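Local coordinates for endo-1,3-beta-glucanase (Streptomyces sioyaensis, PDB 3DGT), which probably hydrolyses internal linkages of 1,3-beta-glucans, as the family 16 catalytic domain of a longer protein, at residues G139-L143 and N230-F236; K154-T158 and T214-V218. One frame throughout, in Å; residues are numbered along the deposited sequence.

Interaction 1 (G139-L143 and N230-F236); sequences GVGEL and NATNHGF
Leu143 and Phe236 form the apolar part of the contact. Their side chains cross at about a right angle. Leu143 CD1 lies 4.1 Å above one face of the Phe236 ring, offset toward the rim, and Leu143 CG is 4.0 Å from Phe236 CE2. Trp197 also meets this ring, nearly perpendicular to it. The strands of Leu143 and Phe236 flank strand 119-127, part of the beta-sandwich expected of family 16. Glu142 points away from 230-236, and its OE1 is hydrogen-bonded to Trp137 NE1. It opens the sequence Glu-Leu-Asp-Ile-Met-Glu, which matches the family 16 signature.

The polar part centres on His234. With chi1 at 44°, the ring turns back toward Asn230. His234 NE2 donates to Asn230 O at 2.9 Å, in the ring plane but above the plane of that carbonyl. Val140 O lies 2.8 Å from His234 NE2, also near the ring plane. His234 ND1 donates to Gly235 O at 2.8 Å, a second bond, from the other ring nitrogen, which limits the ring's rotation.

Backbone meets backbone at Gly141 CA and Ala231 O, 3.6 Å apart. A CB on Gly141 would collide with that oxygen.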
loop_
_atom_site.group_PDB
_atom_site.type_symbol
_atom_site.label_atom_id
_atom_site.label_comp_id
_atom_site.label_asym_id
_atom_site.label_seq_id
_atom_site.Cartn_x
_atom_site.Cartn_y
_atom_site.Cartn_z
ATOM N N GLY A 139 15.536 6.852 -1.314
ATOM C CA GLY A 139 15.779 7.871 -2.338
ATOM C C GLY A 139 14.905 7.704 -3.567
ATOM O O GLY A 139 14.545 8.677 -4.225
ATOM N N VAL A 140 14.560 6.456 -3.880
ATOM C CA VAL A 140 13.778 6.127 -5.077
ATOM C C VAL A 140 12.308 6.560 -4.970
ATOM O O VAL A 140 11.600 6.641 -5.985
ATOM C CB VAL A 140 13.882 4.604 -5.373
ATOM C CG1 VAL A 140 13.088 3.787 -4.349
ATOM C CG2 VAL A 140 13.435 4.280 -6.788
ATOM N N GLY A 141 11.858 6.823 -3.743
ATOM C CA GLY A 141 10.488 7.282 -3.486
ATOM C C GLY A 141 9.517 6.167 -3.151
ATOM O O GLY A 141 9.458 5.140 -3.846
ATOM N N GLU A 142 8.754 6.385 -2.083
ATOM C CA GLU A 142 7.684 5.481 -1.668
ATOM C C GLU A 142 6.473 6.307 -1.288
ATOM O O GLU A 142 6.582 7.258 -0.518
ATOM C CB GLU A 142 8.107 4.626 -0.477
ATOM C CG GLU A 142 6.997 3.680 0.006
ATOM C CD GLU A 142 7.482 2.652 0.997
ATOM O OE1 GLU A 142 8.668 2.271 0.944
ATOM O OE2 GLU A 142 6.663 2.190 1.819
ATOM N N LEU A 143 5.323 5.944 -1.841
ATOM C CA LEU A 143 4.079 6.599 -1.487
ATOM C C LEU A 143 3.179 5.590 -0.808
ATOM O O LEU A 143 2.659 4.682 -1.449
ATOM C CB LEU A 143 3.402 7.183 -2.730
ATOM C CG LEU A 143 4.249 8.115 -3.601
ATOM C CD1 LEU A 143 3.485 8.550 -4.845
ATOM C CD2 LEU A 143 4.731 9.331 -2.825
ATOM N N ASN A 230 14.673 12.426 -7.682
ATOM C CA ASN A 230 15.005 11.035 -7.394
ATOM C C ASN A 230 13.775 10.262 -6.935
ATOM O O ASN A 230 13.608 9.092 -7.276
ATOM C CB ASN A 230 16.103 10.956 -6.332
ATOM C CG ASN A 230 17.448 11.438 -6.843
ATOM O OD1 ASN A 230 17.665 11.546 -8.048
ATOM N ND2 ASN A 230 18.354 11.740 -5.923
ATOM N N ALA A 231 12.924 10.933 -6.160
ATOM C CA ALA A 231 11.752 10.294 -5.584
ATOM C C ALA A 231 10.575 10.200 -6.542
ATOM O O ALA A 231 9.731 9.320 -6.369
ATOM C CB ALA A 231 11.332 10.994 -4.293
ATOM N N THR A 232 10.500 11.087 -7.536
ATOM C CA THR A 232 9.283 11.186 -8.354
ATOM C C THR A 232 9.464 11.214 -9.868
ATOM O O THR A 232 8.471 11.106 -10.589
ATOM C CB THR A 232 8.400 12.401 -7.960
ATOM O OG1 THR A 232 9.046 13.610 -8.364
ATOM C CG2 THR A 232 8.158 12.452 -6.468
ATOM N N ASN A 233 10.691 11.362 -10.364
ATOM C CA ASN A 233 10.862 11.444 -11.818
ATOM C C ASN A 233 11.020 10.084 -12.491
ATOM O O ASN A 233 12.044 9.777 -13.103
ATOM C CB ASN A 233 11.965 12.422 -12.250
ATOM C CG ASN A 233 11.901 12.723 -13.748
ATOM O OD1 ASN A 233 10.822 12.690 -14.347
ATOM N ND2 ASN A 233 13.053 12.971 -14.357
ATOM N N HIS A 234 9.961 9.291 -12.394
ATOM C CA HIS A 234 9.920 7.932 -12.903
ATOM C C HIS A 234 8.527 7.385 -12.641
ATOM O O HIS A 234 7.746 7.988 -11.899
ATOM C CB HIS A 234 10.962 7.049 -12.197
ATOM C CG HIS A 234 11.018 7.245 -10.712
ATOM N ND1 HIS A 234 9.973 6.909 -9.882
ATOM C CD2 HIS A 234 11.991 7.741 -9.910
ATOM C CE1 HIS A 234 10.295 7.191 -8.633
ATOM N NE2 HIS A 234 11.516 7.698 -8.620
ATOM N N GLY A 235 8.224 6.244 -13.243
ATOM C CA GLY A 235 7.027 5.502 -12.880
ATOM C C GLY A 235 7.106 4.931 -11.475
ATOM O O GLY A 235 8.158 4.973 -10.809
ATOM N N PHE A 236 5.964 4.415 -11.031
ATOM C CA PHE A 236 5.850 3.643 -9.798
ATOM C C PHE A 236 5.101 2.353 -10.100
ATOM O O PHE A 236 4.299 2.299 -11.037
ATOM C CB PHE A 236 5.046 4.408 -8.741
ATOM C CG PHE A 236 5.796 5.513 -8.052
ATOM C CD1 PHE A 236 6.053 6.719 -8.698
ATOM C CD2 PHE A 236 6.204 5.372 -6.730
ATOM C CE1 PHE A 236 6.732 7.753 -8.045
ATOM C CE2 PHE A 236 6.878 6.400 -6.073
ATOM C CZ PHE A 236 7.142 7.590 -6.729
#

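Interaction 2 (K154-T158 and T214-V218); sequences KTWAT and TYQTV
This is a side-chain contact between strands 155-160 and 213-219, which run in nearly the same direction but do not pair with each other. Strand 155-160 pairs with 142-144 and 175-179, strand 213-219 with 205-210, all antiparallel. The short strand segments approach to 7.7 Å, with 15° between their directions.

Tyr215 bridges most of the distance. Its CG sits between the backbone N and the carbonyl carbon, chi1 62°, and the ring reaches across to 154-158. The hydroxyl end does most of the touching. Thr155 OG1, anti to its own backbone N, donates a hydrogen bond of 3.0 Å to Tyr215 OH. Thr155 CG2 is 3.7 Å from Tyr215 CZ on one side of the ring plane, and Ala157 CB is 3.6 Å from Tyr215 CZ on the other. Thr155 O approaches Tyr215 CE2 obliquely at 3.6 Å. The end of the ring is therefore gripped by both polar and apolar groups. A phenylalanine here lacks the hydroxyl and would probably leave Thr155 OG1 without this acceptor.

Gln216 adds a lighter touch, with its CG 4.1 Å from Ala157 O. Its NE2 makes a weak hydrogen bond to Thr217 O. Trp156 turns away from strand 213-219. Its ring meets Phe248 and Phe252 edge-to-face instead, while Thr155 and Ala157 serve the contact.

Tyr215 and Gln216 are consecutive, yet both point toward 154-158. The cause is a classic beta bulge, in which both residues face Phe208 of strand 205-210. The whole is consistent with packing between the two layers of a family 16 beta-sandwich, with the bulge turning two neighbouring residues to the same side.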
loop_
_atom_site.group_PDB
_atom_site.type_symbol
_atom_site.label_atom_id
_atom_site.label_comp_id
_atom_site.label_asym_id
_atom_site.label_seq_id
_atom_site.Cartn_x
_atom_site.Cartn_y
_atom_site.Cartn_z
ATOM N N LYS A 154 -7.737 3.775 12.192
ATOM C CA LYS A 154 -7.076 4.878 11.510
ATOM C C LYS A 154 -6.239 4.402 10.353
ATOM O O LYS A 154 -5.806 3.235 10.309
ATOM C CB LYS A 154 -6.259 5.761 12.463
ATOM C CG LYS A 154 -5.505 5.036 13.583
ATOM C CD LYS A 154 -4.713 6.059 14.405
ATOM C CE LYS A 154 -4.098 5.457 15.653
ATOM N NZ LYS A 154 -3.494 6.541 16.511
ATOM N N THR A 155 -6.075 5.305 9.394
ATOM C CA THR A 155 -5.222 5.083 8.247
ATOM C C THR A 155 -4.045 6.048 8.304
ATOM O O THR A 155 -4.194 7.211 8.707
ATOM C CB THR A 155 -5.999 5.220 6.918
ATOM O OG1 THR A 155 -5.071 5.130 5.833
ATOM C CG2 THR A 155 -6.779 6.537 6.845
ATOM N N TRP A 156 -2.870 5.541 7.953
ATOM C CA TRP A 156 -1.665 6.350 7.799
ATOM C C TRP A 156 -1.330 6.483 6.319
ATOM O O TRP A 156 -1.390 5.500 5.572
ATOM C CB TRP A 156 -0.476 5.673 8.491
ATOM C CG TRP A 156 -0.387 5.741 10.005
ATOM C CD1 TRP A 156 0.421 6.557 10.733
ATOM C CD2 TRP A 156 -1.078 4.907 10.960
ATOM N NE1 TRP A 156 0.276 6.302 12.083
ATOM C CE2 TRP A 156 -0.641 5.296 12.248
ATOM C CE3 TRP A 156 -2.019 3.869 10.849
ATOM C CZ2 TRP A 156 -1.110 4.688 13.416
ATOM C CZ3 TRP A 156 -2.483 3.252 12.024
ATOM C CH2 TRP A 156 -2.033 3.675 13.285
ATOM N N ALA A 157 -0.965 7.696 5.905
ATOM C CA ALA A 157 -0.484 7.950 4.543
ATOM C C ALA A 157 0.812 8.724 4.646
ATOM O O ALA A 157 0.920 9.651 5.446
ATOM C CB ALA A 157 -1.491 8.737 3.746
ATOM N N THR A 158 1.791 8.341 3.837
ATOM C CA THR A 158 3.162 8.807 4.025
ATOM C C THR A 158 3.934 8.850 2.714
ATOM O O THR A 158 3.801 7.947 1.881
ATOM C CB THR A 158 3.930 7.854 4.977
ATOM O OG1 THR A 158 3.142 7.582 6.146
ATOM C CG2 THR A 158 5.241 8.469 5.402
ATOM N N THR A 214 -8.967 14.854 2.222
ATOM C CA THR A 214 -7.510 14.952 2.224
ATOM C C THR A 214 -6.954 15.134 3.630
ATOM O O THR A 214 -7.384 16.038 4.362
ATOM C CB THR A 214 -7.044 16.085 1.293
ATOM O OG1 THR A 214 -7.470 15.784 -0.048
ATOM C CG2 THR A 214 -5.516 16.226 1.329
ATOM N N TYR A 215 -6.006 14.274 4.011
ATOM C CA TYR A 215 -5.394 14.364 5.346
ATOM C C TYR A 215 -3.890 14.582 5.375
ATOM O O TYR A 215 -3.358 15.015 6.397
ATOM C CB TYR A 215 -5.818 13.212 6.280
ATOM C CG TYR A 215 -5.446 11.799 5.862
ATOM C CD1 TYR A 215 -6.146 11.134 4.863
ATOM C CD2 TYR A 215 -4.438 11.101 6.535
ATOM C CE1 TYR A 215 -5.813 9.835 4.506
ATOM C CE2 TYR A 215 -4.113 9.803 6.192
ATOM C CZ TYR A 215 -4.806 9.174 5.177
ATOM O OH TYR A 215 -4.494 7.871 4.819
ATOM N N GLN A 216 -3.215 14.313 4.261
ATOM C CA GLN A 216 -1.793 14.598 4.139
ATOM C C GLN A 216 -1.484 15.148 2.763
ATOM O O GLN A 216 -1.917 14.593 1.753
ATOM C CB GLN A 216 -0.947 13.347 4.409
ATOM C CG GLN A 216 0.570 13.562 4.210
ATOM C CD GLN A 216 1.184 14.479 5.264
ATOM O OE1 GLN A 216 0.979 14.283 6.463
ATOM N NE2 GLN A 216 1.941 15.486 4.822
ATOM N N THR A 217 -0.748 16.254 2.743
ATOM C CA THR A 217 -0.229 16.809 1.502
ATOM C C THR A 217 1.283 16.948 1.628
ATOM O O THR A 217 1.808 17.320 2.687
ATOM C CB THR A 217 -0.858 18.174 1.166
ATOM O OG1 THR A 217 -2.284 18.103 1.300
ATOM C CG2 THR A 217 -0.529 18.589 -0.272
ATOM N N VAL A 218 1.969 16.627 0.539
ATOM C CA VAL A 218 3.419 16.771 0.450
ATOM C C VAL A 218 3.674 17.660 -0.758
ATOM O O VAL A 218 3.070 17.470 -1.806
ATOM C CB VAL A 218 4.120 15.394 0.280
ATOM C CG1 VAL A 218 5.642 15.543 0.292
ATOM C CG2 VAL A 218 3.678 14.420 1.379
#

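Overall arrangement
From the N terminus the chain first passes 139-143, which leads into strand 142-144. It then returns antiparallel through 154-158 on strand 155-160. After strands 175-179, 191-198 and 205-210 it reaches 214-218, where interaction 2 closes a loop of 55 residues. Helix 225-232 follows, and 230-236 then closes the longer loop of interaction 1, with 86 residues between its segments. The two contacts nest and do not cross. They lie about 17 Å apart, centre to centre. Interaction 1 ties 230-232 of helix 225-232 and the start of strand 236-244 to the entry of strand 142-144. Interaction 2 ties strand 155-160, the neighbour of 142-144, to strand 213-219.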